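Local structure of ribulose-bisphosphate carboxylase (Alicyclobacillus acidocaldarius subsp. acidocaldarius, 4NAS) at residues F128-V133 and P331-P336; N141-M146 and F352-V357; M146-A151 and V357-G362; V243-Y248 and P268-A273; G375-D380 and R398-Q403. The protein belongs to the large-chain family of ribulose-bisphosphate carboxylases, pairing an N-terminal domain with a TIM-barrel domain that holds a bound calcium ion in this crystal. One frame throughout, in Å; residues are numbered along the deposited sequence.

Contact 1 of 5, residues F128-V133 and P331-P336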
# COMPACT_ATOMS: atom_id res chain seq x y z
N PHE B 128 18.73 6.79 13.21
CA PHE B 128 18.99 7.45 14.49
C PHE B 128 18.48 6.69 15.72
O PHE B 128 19.21 6.56 16.71
CB PHE B 128 18.43 8.88 14.47
CG PHE B 128 19.15 9.78 13.51
CD1 PHE B 128 20.30 10.44 13.89
CD2 PHE B 128 18.69 9.93 12.22
CE1 PHE B 128 20.97 11.27 13.00
CE2 PHE B 128 19.36 10.74 11.33
CZ PHE B 128 20.49 11.42 11.72
N GLY B 129 17.24 6.23 15.65
CA GLY B 129 16.59 5.63 16.80
C GLY B 129 16.36 6.59 17.96
O GLY B 129 16.56 7.79 17.82
N VAL B 130 15.96 6.05 19.12
CA VAL B 130 15.70 6.84 20.31
C VAL B 130 16.92 7.70 20.67
O VAL B 130 16.83 8.93 20.72
CB VAL B 130 15.30 5.92 21.52
CG1 VAL B 130 15.25 6.70 22.80
CG2 VAL B 130 13.96 5.26 21.27
N GLU B 131 18.07 7.07 20.86
CA GLU B 131 19.28 7.78 21.30
C GLU B 131 19.77 8.86 20.33
O GLU B 131 20.32 9.88 20.76
CB GLU B 131 20.40 6.77 21.59
N GLY B 132 19.58 8.65 19.04
CA GLY B 132 20.06 9.58 18.02
C GLY B 132 19.15 10.78 17.85
O GLY B 132 19.62 11.88 17.56
N VAL B 133 17.85 10.59 18.05
CA VAL B 133 16.93 11.72 18.04
C VAL B 133 17.23 12.61 19.24
O VAL B 133 17.31 13.84 19.11
CB VAL B 133 15.45 11.26 18.13
CG1 VAL B 133 14.55 12.46 18.51
CG2 VAL B 133 15.01 10.63 16.82
N PRO B 331 15.94 1.01 18.50
CA PRO B 331 14.54 1.18 18.92
C PRO B 331 13.96 2.51 18.44
O PRO B 331 14.68 3.46 18.15
CB PRO B 331 14.64 1.16 20.45
CG PRO B 331 15.97 1.72 20.72
CD PRO B 331 16.87 1.19 19.64
N VAL B 332 12.64 2.55 18.35
CA VAL B 332 11.93 3.66 17.75
C VAL B 332 11.16 4.39 18.84
O VAL B 332 10.68 3.76 19.77
CB VAL B 332 10.93 3.16 16.70
CG1 VAL B 332 10.15 4.33 16.06
CG2 VAL B 332 11.65 2.33 15.65
N LEU B 333 11.06 5.72 18.73
CA LEU B 333 10.27 6.51 19.67
C LEU B 333 8.80 6.45 19.29
O LEU B 333 8.44 6.76 18.17
CB LEU B 333 10.73 7.99 19.64
CG LEU B 333 11.94 8.43 20.47
CD1 LEU B 333 12.44 9.78 19.96
CD2 LEU B 333 11.54 8.53 21.95
N PRO B 334 7.95 6.04 20.23
CA PRO B 334 6.50 6.08 19.97
C PRO B 334 5.91 7.47 20.16
O PRO B 334 6.23 8.20 21.13
CB PRO B 334 5.93 5.10 21.01
CG PRO B 334 6.94 5.09 22.10
CD PRO B 334 8.28 5.34 21.48
N ALA B 335 5.06 7.85 19.22
CA ALA B 335 4.38 9.14 19.28
C ALA B 335 2.86 8.93 19.16
O ALA B 335 2.27 9.16 18.10
CB ALA B 335 4.88 10.04 18.17
N PRO B 336 2.23 8.45 20.25
CA PRO B 336 0.81 8.11 20.17
C PRO B 336 -0.03 9.37 20.04
O PRO B 336 0.26 10.40 20.67
CB PRO B 336 0.56 7.35 21.48
CG PRO B 336 1.65 7.82 22.41
CD PRO B 336 2.83 8.13 21.56

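Contact 2 of 5, residues N141-M146 and F352-V357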
# COMPACT_ATOMS: atom_id res chain seq x y z
N ASN B 141 16.21 12.54 29.23
CA ASN B 141 15.57 12.27 30.52
C ASN B 141 14.18 12.85 30.69
O ASN B 141 13.77 13.19 31.80
CB ASN B 141 16.47 12.74 31.67
CG ASN B 141 17.79 12.04 31.69
OD1 ASN B 141 17.85 10.81 31.65
ND2 ASN B 141 18.88 12.81 31.72
N ARG B 142 13.47 12.98 29.58
CA ARG B 142 12.09 13.46 29.62
C ARG B 142 11.43 13.10 28.29
O ARG B 142 12.10 12.94 27.27
CB ARG B 142 12.05 14.97 29.83
CG ARG B 142 12.69 15.78 28.71
CD ARG B 142 12.40 17.27 28.88
NE ARG B 142 13.10 18.12 27.92
CZ ARG B 142 12.64 18.39 26.70
NH1 ARG B 142 11.50 17.85 26.29
NH2 ARG B 142 13.33 19.19 25.89
N PRO B 143 10.11 12.91 28.31
CA PRO B 143 9.40 12.86 27.03
C PRO B 143 9.66 14.12 26.21
O PRO B 143 9.89 15.21 26.76
CB PRO B 143 7.92 12.82 27.44
CG PRO B 143 7.95 12.09 28.76
CD PRO B 143 9.27 12.45 29.43
N LEU B 144 9.66 13.96 24.89
CA LEU B 144 9.79 15.08 23.98
C LEU B 144 8.42 15.68 23.75
O LEU B 144 7.41 15.02 23.97
CB LEU B 144 10.37 14.57 22.66
CG LEU B 144 11.89 14.48 22.56
CD1 LEU B 144 12.49 13.38 23.43
CD2 LEU B 144 12.27 14.30 21.10
N VAL B 145 8.37 16.93 23.30
CA VAL B 145 7.08 17.58 23.06
C VAL B 145 7.02 18.00 21.61
O VAL B 145 7.93 18.67 21.12
CB VAL B 145 6.86 18.83 23.97
CG1 VAL B 145 5.54 19.50 23.66
CG2 VAL B 145 6.94 18.46 25.45
N MSE B 146 5.96 17.58 20.93
CA MSE B 146 5.77 17.93 19.52
C MSE B 146 4.44 18.65 19.27
O MSE B 146 3.40 18.23 19.79
CB MSE B 146 5.87 16.68 18.64
CG MSE B 146 5.67 16.93 17.15
SE MSE B 146 6.18 15.29 16.18
CE MSE B 146 4.75 14.16 16.82
N PHE B 352 4.42 4.61 28.81
CA PHE B 352 5.56 4.55 27.89
C PHE B 352 6.94 4.83 28.50
O PHE B 352 7.96 4.52 27.89
CB PHE B 352 5.33 5.50 26.70
CG PHE B 352 4.10 5.17 25.89
CD1 PHE B 352 4.16 4.26 24.86
CD2 PHE B 352 2.90 5.82 26.15
CE1 PHE B 352 3.02 3.97 24.11
CE2 PHE B 352 1.77 5.54 25.41
CZ PHE B 352 1.83 4.61 24.38
N GLY B 353 6.97 5.42 29.69
CA GLY B 353 8.23 5.85 30.28
C GLY B 353 8.67 7.19 29.70
O GLY B 353 7.85 7.89 29.10
N VAL B 354 9.94 7.55 29.86
CA VAL B 354 10.42 8.83 29.34
C VAL B 354 10.65 8.84 27.82
O VAL B 354 10.61 9.91 27.20
CB VAL B 354 11.70 9.33 30.05
CG1 VAL B 354 11.44 9.57 31.55
CG2 VAL B 354 12.83 8.35 29.87
N ASP B 355 10.88 7.66 27.23
CA ASP B 355 11.12 7.53 25.78
C ASP B 355 9.82 7.62 24.99
O ASP B 355 9.26 6.62 24.53
CB ASP B 355 11.87 6.24 25.43
CG ASP B 355 13.34 6.30 25.82
OD1 ASP B 355 13.84 7.39 26.17
OD2 ASP B 355 13.99 5.25 25.76
N LEU B 356 9.36 8.84 24.84
CA LEU B 356 8.01 9.09 24.39
C LEU B 356 8.02 10.45 23.71
O LEU B 356 8.77 11.34 24.12
CB LEU B 356 7.09 9.12 25.61
CG LEU B 356 5.64 9.60 25.46
CD1 LEU B 356 4.85 8.60 24.62
CD2 LEU B 356 5.00 9.82 26.83
N VAL B 357 7.23 10.60 22.66
CA VAL B 357 6.97 11.93 22.13
C VAL B 357 5.54 12.30 22.49
O VAL B 357 4.62 11.56 22.15
CB VAL B 357 7.13 11.98 20.61
CG1 VAL B 357 6.81 13.39 20.10
CG2 VAL B 357 8.56 11.56 20.20

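Contact 3 of 5, residues M146-A151 and V357-G362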
# COMPACT_ATOMS: atom_id res chain seq x y z
N MSE B 146 5.96 17.58 20.93
CA MSE B 146 5.77 17.93 19.52
C MSE B 146 4.44 18.65 19.27
O MSE B 146 3.40 18.23 19.79
CB MSE B 146 5.87 16.68 18.64
CG MSE B 146 5.67 16.93 17.15
SE MSE B 146 6.18 15.29 16.18
CE MSE B 146 4.75 14.16 16.82
N SER B 147 4.49 19.75 18.51
CA SER B 147 3.29 20.50 18.11
C SER B 147 3.00 20.28 16.61
O SER B 147 3.90 19.97 15.83
CB SER B 147 3.43 22.00 18.46
OG SER B 147 2.22 22.72 18.24
N ILE B 148 1.73 20.37 16.22
CA ILE B 148 1.37 20.22 14.81
C ILE B 148 0.69 21.48 14.29
O ILE B 148 -0.23 21.98 14.93
CB ILE B 148 0.38 19.04 14.62
CG1 ILE B 148 0.95 17.75 15.24
CG2 ILE B 148 0.04 18.88 13.15
CD1 ILE B 148 -0.09 16.73 15.66
N PHE B 149 1.13 21.97 13.14
CA PHE B 149 0.48 23.10 12.46
C PHE B 149 -1.02 22.91 12.37
O PHE B 149 -1.50 21.88 11.92
CB PHE B 149 1.03 23.28 11.03
CG PHE B 149 2.22 24.15 10.95
CD1 PHE B 149 3.49 23.64 11.21
CD2 PHE B 149 2.10 25.49 10.63
CE1 PHE B 149 4.60 24.48 11.15
CE2 PHE B 149 3.21 26.31 10.56
CZ PHE B 149 4.46 25.80 10.82
N LYS B 150 -1.78 23.91 12.80
CA LYS B 150 -3.23 23.77 12.73
C LYS B 150 -3.74 24.03 11.30
O LYS B 150 -4.81 23.53 10.91
CB LYS B 150 -3.92 24.68 13.75
CG LYS B 150 -3.86 26.17 13.45
CD LYS B 150 -4.45 26.96 14.60
CE LYS B 150 -4.41 28.46 14.33
NZ LYS B 150 -4.58 29.24 15.58
N ALA B 151 -2.97 24.79 10.52
CA ALA B 151 -3.37 25.24 9.18
C ALA B 151 -2.16 25.50 8.29
O ALA B 151 -1.22 26.18 8.71
CB ALA B 151 -4.22 26.49 9.27
N VAL B 357 7.23 10.60 22.66
CA VAL B 357 6.97 11.93 22.13
C VAL B 357 5.54 12.30 22.49
O VAL B 357 4.62 11.56 22.15
CB VAL B 357 7.13 11.98 20.61
CG1 VAL B 357 6.81 13.39 20.10
CG2 VAL B 357 8.56 11.56 20.20
N LEU B 358 5.37 13.42 23.19
CA LEU B 358 4.04 13.95 23.45
C LEU B 358 3.57 14.61 22.16
O LEU B 358 4.02 15.70 21.79
CB LEU B 358 4.02 14.91 24.66
CG LEU B 358 4.36 14.25 26.01
CD1 LEU B 358 4.77 15.29 27.06
CD2 LEU B 358 3.22 13.37 26.52
N ASN B 359 2.69 13.90 21.47
CA ASN B 359 2.23 14.26 20.14
C ASN B 359 0.98 15.11 20.29
O ASN B 359 -0.14 14.61 20.23
CB ASN B 359 1.93 12.96 19.37
CG ASN B 359 1.64 13.19 17.90
OD1 ASN B 359 1.50 14.31 17.46
ND2 ASN B 359 1.51 12.09 17.15
N ALA B 360 1.17 16.41 20.51
CA ALA B 360 0.04 17.28 20.77
C ALA B 360 -0.44 18.02 19.52
O ALA B 360 0.36 18.46 18.69
CB ALA B 360 0.39 18.27 21.86
N GLY B 361 -1.75 18.16 19.38
CA GLY B 361 -2.32 18.96 18.31
C GLY B 361 -3.31 19.97 18.86
O GLY B 361 -2.96 21.13 19.11
N GLY B 362 -4.55 19.52 19.07
CA GLY B 362 -5.54 20.32 19.76
C GLY B 362 -5.08 20.64 21.17
O GLY B 362 -5.50 21.64 21.75

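Contact 4 of 5, residues V243-Y248 and P268-A273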
# COMPACT_ATOMS: atom_id res chain seq x y z
N VAL B 243 4.44 7.01 5.05
CA VAL B 243 5.10 5.77 4.64
C VAL B 243 4.24 4.84 3.80
O VAL B 243 4.67 4.31 2.74
CB VAL B 243 5.62 5.03 5.87
CG1 VAL B 243 6.39 3.78 5.44
CG2 VAL B 243 6.52 5.97 6.67
N VAL B 244 3.03 4.58 4.28
CA VAL B 244 2.14 3.65 3.59
C VAL B 244 1.72 4.18 2.21
O VAL B 244 1.55 3.41 1.26
CB VAL B 244 0.90 3.26 4.46
CG1 VAL B 244 -0.07 2.31 3.70
CG2 VAL B 244 1.36 2.61 5.78
N ALA B 245 1.55 5.50 2.08
CA ALA B 245 1.18 6.06 0.79
C ALA B 245 2.31 5.84 -0.23
O ALA B 245 2.07 5.54 -1.42
CB ALA B 245 0.85 7.53 0.91
N TYR B 246 3.54 5.97 0.25
CA TYR B 246 4.67 5.91 -0.68
C TYR B 246 5.14 4.48 -0.90
O TYR B 246 5.61 4.14 -1.98
CB TYR B 246 5.82 6.76 -0.17
CG TYR B 246 5.80 8.17 -0.68
CD1 TYR B 246 5.98 8.43 -2.04
CD2 TYR B 246 5.63 9.24 0.18
CE1 TYR B 246 5.98 9.72 -2.52
CE2 TYR B 246 5.62 10.56 -0.30
CZ TYR B 246 5.80 10.78 -1.65
OH TYR B 246 5.82 12.07 -2.14
N GLY B 247 5.00 3.65 0.13
CA GLY B 247 5.49 2.28 0.08
C GLY B 247 6.72 2.07 0.95
O GLY B 247 7.58 2.94 1.02
N TYR B 248 6.85 0.89 1.57
CA TYR B 248 7.92 0.71 2.55
C TYR B 248 9.31 0.68 1.93
O TYR B 248 10.29 1.13 2.56
CB TYR B 248 7.70 -0.55 3.42
CG TYR B 248 6.49 -0.52 4.32
CD1 TYR B 248 6.57 -0.00 5.62
CD2 TYR B 248 5.28 -1.04 3.90
CE1 TYR B 248 5.47 0.02 6.45
CE2 TYR B 248 4.16 -1.01 4.73
CZ TYR B 248 4.27 -0.50 6.01
OH TYR B 248 3.17 -0.48 6.84
N PRO B 268 1.08 7.68 9.99
CA PRO B 268 0.30 6.49 9.60
C PRO B 268 -0.76 6.68 8.53
O PRO B 268 -1.57 5.77 8.39
CB PRO B 268 -0.41 6.10 10.90
CG PRO B 268 -0.56 7.36 11.62
CD PRO B 268 0.70 8.15 11.33
N ALA B 269 -0.82 7.83 7.85
CA ALA B 269 -1.83 8.07 6.83
C ALA B 269 -2.02 6.86 5.93
O ALA B 269 -1.04 6.26 5.49
CB ALA B 269 -1.47 9.30 6.00
N VAL B 270 -3.29 6.50 5.71
CA VAL B 270 -3.70 5.39 4.82
C VAL B 270 -3.69 4.00 5.49
O VAL B 270 -4.35 3.08 5.03
CB VAL B 270 -2.94 5.37 3.45
CG1 VAL B 270 -3.53 4.30 2.51
CG2 VAL B 270 -3.02 6.75 2.77
N SER B 271 -2.96 3.87 6.59
CA SER B 271 -2.75 2.55 7.21
C SER B 271 -4.04 1.91 7.66
O SER B 271 -4.18 0.69 7.62
CB SER B 271 -1.83 2.67 8.42
OG SER B 271 -2.35 3.61 9.35
N GLY B 272 -4.99 2.73 8.11
CA GLY B 272 -6.28 2.21 8.53
C GLY B 272 -7.02 1.46 7.45
O GLY B 272 -7.92 0.67 7.74
N ALA B 273 -6.67 1.69 6.18
CA ALA B 273 -7.30 0.94 5.11
C ALA B 273 -6.83 -0.50 5.12
O ALA B 273 -7.47 -1.34 4.50
CB ALA B 273 -7.02 1.58 3.73
O HOH W 1 1.48 6.85 5.88

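Contact 5 of 5, residues G375-D380 and R398-Q403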
# COMPACT_ATOMS: atom_id res chain seq x y z
N GLY B 375 1.98 24.77 24.85
CA GLY B 375 3.25 24.11 25.04
C GLY B 375 3.77 24.16 26.48
O GLY B 375 4.20 23.13 27.02
N ARG B 376 3.72 25.34 27.09
CA ARG B 376 4.21 25.51 28.46
C ARG B 376 3.53 24.50 29.39
O ARG B 376 4.19 23.88 30.23
CB ARG B 376 4.00 26.94 28.96
CG ARG B 376 4.85 27.96 28.21
CD ARG B 376 4.56 29.37 28.67
NE ARG B 376 5.05 29.61 30.02
CZ ARG B 376 6.28 30.03 30.30
NH1 ARG B 376 7.13 30.25 29.31
NH2 ARG B 376 6.64 30.24 31.56
N ALA B 377 2.22 24.35 29.21
CA ALA B 377 1.40 23.38 29.95
C ALA B 377 1.99 21.98 30.01
O ALA B 377 1.98 21.34 31.06
CB ALA B 377 0.02 23.29 29.33
N PHE B 378 2.48 21.48 28.88
CA PHE B 378 3.05 20.14 28.86
C PHE B 378 4.34 20.12 29.67
O PHE B 378 4.57 19.20 30.47
CB PHE B 378 3.28 19.64 27.43
CG PHE B 378 2.01 19.21 26.73
CD1 PHE B 378 1.47 17.95 26.95
CD2 PHE B 378 1.37 20.06 25.83
CE1 PHE B 378 0.30 17.55 26.31
CE2 PHE B 378 0.21 19.67 25.19
CZ PHE B 378 -0.33 18.41 25.43
N PHE B 379 5.17 21.12 29.49
CA PHE B 379 6.37 21.24 30.30
C PHE B 379 6.08 21.37 31.81
O PHE B 379 6.82 20.83 32.63
CB PHE B 379 7.29 22.34 29.74
CG PHE B 379 8.01 21.94 28.48
CD1 PHE B 379 9.11 21.08 28.54
CD2 PHE B 379 7.59 22.38 27.24
CE1 PHE B 379 9.77 20.67 27.38
CE2 PHE B 379 8.26 21.98 26.07
CZ PHE B 379 9.35 21.13 26.15
N ASP B 380 4.97 22.03 32.17
CA ASP B 380 4.55 22.13 33.57
C ASP B 380 4.22 20.75 34.18
O ASP B 380 4.59 20.43 35.32
CB ASP B 380 3.34 23.07 33.72
CG ASP B 380 3.69 24.54 33.47
OD1 ASP B 380 4.85 24.92 33.72
OD2 ASP B 380 2.79 25.30 33.03
N ARG B 398 1.51 27.49 38.40
CA ARG B 398 1.72 27.46 36.95
C ARG B 398 0.40 27.62 36.20
O ARG B 398 -0.33 26.65 36.01
CB ARG B 398 2.41 26.15 36.55
CG ARG B 398 3.80 26.00 37.15
CD ARG B 398 4.24 24.54 37.24
NE ARG B 398 5.54 24.44 37.91
CZ ARG B 398 5.70 24.50 39.23
NH1 ARG B 398 4.66 24.65 40.03
NH2 ARG B 398 6.92 24.42 39.74
N PRO B 399 0.09 28.85 35.77
CA PRO B 399 -1.19 29.16 35.12
C PRO B 399 -1.44 28.35 33.84
O PRO B 399 -2.60 28.08 33.54
CB PRO B 399 -1.08 30.66 34.82
CG PRO B 399 0.38 30.94 34.79
CD PRO B 399 0.97 30.03 35.82
N ALA B 400 -0.39 27.97 33.12
CA ALA B 400 -0.59 27.18 31.89
C ALA B 400 -1.25 25.84 32.20
O ALA B 400 -2.31 25.52 31.67
CB ALA B 400 0.73 26.98 31.16
N LEU B 401 -0.61 25.07 33.08
CA LEU B 401 -1.16 23.79 33.52
C LEU B 401 -2.56 23.97 34.09
O LEU B 401 -3.45 23.16 33.85
CB LEU B 401 -0.25 23.16 34.58
CG LEU B 401 -0.71 21.81 35.15
CD1 LEU B 401 -0.83 20.76 34.04
CD2 LEU B 401 0.22 21.34 36.25
N ARG B 402 -2.74 25.05 34.86
CA ARG B 402 -4.02 25.38 35.46
C ARG B 402 -5.14 25.45 34.41
O ARG B 402 -6.17 24.79 34.54
CB ARG B 402 -3.89 26.72 36.18
CG ARG B 402 -5.16 27.30 36.74
CD ARG B 402 -4.92 28.75 37.14
NE ARG B 402 -5.27 29.70 36.07
CZ ARG B 402 -4.77 30.93 35.96
NH1 ARG B 402 -5.15 31.72 34.96
NH2 ARG B 402 -3.87 31.36 36.83
N GLN B 403 -4.93 26.25 33.37
CA GLN B 403 -5.90 26.36 32.29
C GLN B 403 -6.15 25.03 31.58
O GLN B 403 -7.29 24.69 31.24
CB GLN B 403 -5.46 27.43 31.28
CG GLN B 403 -5.54 28.85 31.84
CD GLN B 403 -5.12 29.92 30.85
OE1 GLN B 403 -3.94 30.05 30.51
NE2 GLN B 403 -6.10 30.71 30.38
O HOH W 2 2.45 27.92 33.66

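Contact 1 of 5, residues F128-V133 and P331-P336
V130 makes most of this contact, and it uses one methyl to do so. Its CG2 lies over the bend from P331 to L333. It is 3.8 Å from V332 C, and L333 CG stands equally close to it. CG1 takes the position anti to the backbone N (chi1 170°), which leaves CG2 beside that N and facing the other segment. CG1 instead packs against D355. One helical turn further on, V133 and L333 meet tip to tip, with V133 CG1 3.7 Å from L333 CD1. This is the tight part of the contact, and V133 and L333 are buried in it.

The same bend is joined by one hydrogen bond. V130 N donates to P331 O at 3.0 Å, with an N-H...O angle of 139°. The donor is tilted 34° from the carbonyl plane. The oxygen is also crowded by G129, whose CA is 3.2 Å from P331 O.

The looser side lies at P331. Its ring is partly exposed and meets V130 only through P331 CG, 4.1 Å from V130 CG2. V332 turns its side chain away, onto L323 and R293. D298 ties the start of the first segment, since its OD1 accepts the backbone N-H groups of F128 and G129. D298 also shares a backbone bond with L333.

Helix 129-137, which leads into the first barrel strand, is thus packed against the start of strand 333-337. This is a helix laid at the N-terminal end of a parallel strand of a TIM barrel.

Contact 2 of 5, residues N141-M146 and F352-V357
The flat carbonyl group of L356 receives the N-H of L144 in its own plane. L144 N to L356 O is 2.9 Å, and the N-H...O angle is 160°. The guanidinium of R142 is the other flat group. The R142 side chain leaves the backbone away from the second segment. R142 NH1 donates to P143 O at 3.1 Å, with that oxygen 21° out of the guanidinium plane. R142 NH2 forms a salt bridge with D173, so the charged end is held from outside the contact. F379 packs against NH1.

P143 lies against the turn from V354 to L356. Its CA is 3.2 Å from V354 O and also makes a CA-H...O contact with L356 O. P143 CD rests 4.0 Å from V354 CB. D355 is the centre of an inverse gamma turn, and the L356 N-H makes a weak bond back to V354 O. The D355 carboxylate forms a salt bridge with R134.

L144 and V357 pair as parallel strands. Strands 144-146 and 357-359 are the first and last of the TIM barrel, so this pairing closes its ring of strands.

On the face of L144 and V357, M146, a selenomethionine, crosses V357 at a slant. M146 CB is 3.7 Å from V357 CG1. The chain bends at its last torsion (chi3 67°), which turns CE back to 3.9 Å from that same methyl, V357 CG1. L144 has V133, R134 and L137 of helix 129-137 beside it. V357 touches A335 of strand 333-337, the next strand of the barrel.

Contact 3 of 5, residues M146-A151 and V357-G362
M146 and N359 stand side by side and point the same way from neighbouring strands. The bend of the selenomethionine chain places its terminal methyl over one face of the carboxamide, toward OD1. M146 CE is 3.3 Å from N359 OD1 and 3.4 Å from N359 CG. The amide carbon lies anti to the backbone N (chi1 -172°), which extends N359 alongside M146. The other end of the amide has a partner outside the contact: N359 ND2 donates to A335 O on strand 333-337.

I148 comes to the same oxygen at a slant, from beyond it and slightly to the other side of the amide plane. Its CD1 is 3.4 Å from N359 OD1, so two methyl groups crowd that atom. I148 CD1 also lies 3.5 Å from A360 O and approaches G361 CA.

The backbones that carry these side chains run parallel. M146 N donates to L358 O at 2.8 Å, with an N-H...O angle of 164°. In return A360 N donates to M146 O at 3.0 Å. M146 is thus bonded to residues on both sides of N359, as expected for a parallel bridge. This is the first strand of the TIM barrel paired with the last, near their C-terminal ends. Active sites of this fold lie at that end, and a bound calcium ion is about 5 Å from the I148 side chain.

S147 points the other way, and its OG is hydrogen-bonded to Q167 on helix 157-168. After the pairing ends, G361 takes the N-cap position of helix 362-365. K150 and A151 pack on T41 of the second subunit.

Contact 4 of 5, residues V243-Y248 and P268-A273
V244 provides most of the apolar contact, splitting its two methyls between neighbouring residues of the turn. V244 CG1 is 4.2 Å from V270 CG1, and the two valines meet at a slant. V244 CG2 faces S271 CB at 4.1 Å. V244 CB is 3.7 Å from A269 O. A245 adds a looser touch, with its CB 4.4 Å from V270 CG2.

The polar link goes through water. One water accepts from V244 N at 3.2 Å and donates to A269 O at 2.6 Å. This N-H belongs to the first turn of helix 243-246, where no earlier helical carbonyl serves it. The water joins that helix start to the turn.

Backbone bonds shape each segment. P268 to S271 is a type II beta turn, closed by S271 N on P268 O at 3.0 Å. V270 has the positive phi of its third position. G247 ends helix 243-246, also with positive phi, and its N bonds to V243 O.

The second subunit packs on both segments: its V96 meets A245 and its G100 meets A269. It also makes backbone bonds with V270. A glycerol lies about 4 Å from the V244 side chain.

The two segments directly follow the adjacent parallel barrel strands 238-242 and 264-267. They therefore meet at the C-terminal ends of those strands. Helix 284-295 packs on both, with M292 against V243 and L288 against P268 and S271.

Contact 5 of 5, residues G375-D380 and R398-Q403
D380 reaches to the start of helix 399-408, and its OD2 is the main acceptor. A water donates to D380 OD2 at 2.7 Å and accepts from A400 N at 2.9 Å. L401 N makes a weak direct bond to D380 OD2, 3.4 Å long. One carboxylate oxygen serves two N-H groups of the first helical turn, one of them through water. The positive end of the helix dipole would probably favour the charged carboxylate.

The other oxygen, OD1, lies beside the aliphatic part of R398 and is 3.6 Å from its CD. It is near the guanidinium edge, but D380 OD1 to R398 NE is 4.3 Å, too far for a salt bridge. The carboxylate and guanidinium planes are 82° apart. R398 NH1 instead donates to A394 O, and the group makes a cation-pi contact with W383. R398 has two conformers, so its details are less certain. A400 O accepts from H367 NE2.

A377 and A400 are small, and A400 CB is 3.6 Å from A377 N. Beside them D380 CB meets L401 CB at 3.7 Å. The axes of segments 375-380 and 399-403 pass 7.7 Å apart at a crossing angle of -98°.

Helix 399-408 therefore lies across the middle of helix 371-386. L401 also packs on L391 and A394 of helix 391-394. A377 touches P342 and F378 reaches A360, beside the last barrel strand.

Overall arrangement
All five contacts lie in the TIM-barrel domain. Contacts 2 and 3 share M146 and V357 and pair strand 144-146 with strand 357-359, their centres 14 Å apart. Contact 1, with its centre 9 Å from that of contact 2, adds the next strand, 333-337, and helix 129-137. Along the chain, contacts 1, 2 and 3 interleave, so early and late parts of the domain meet. Contact 4 falls between their halves in sequence and joins the ends of two other barrel strands. Contacts 3 and 4 both touch the second subunit. Contact 5 comes last, its centre 34 Å from that of contact 4. F378 and F379 connect its helix to contacts 3 and 2.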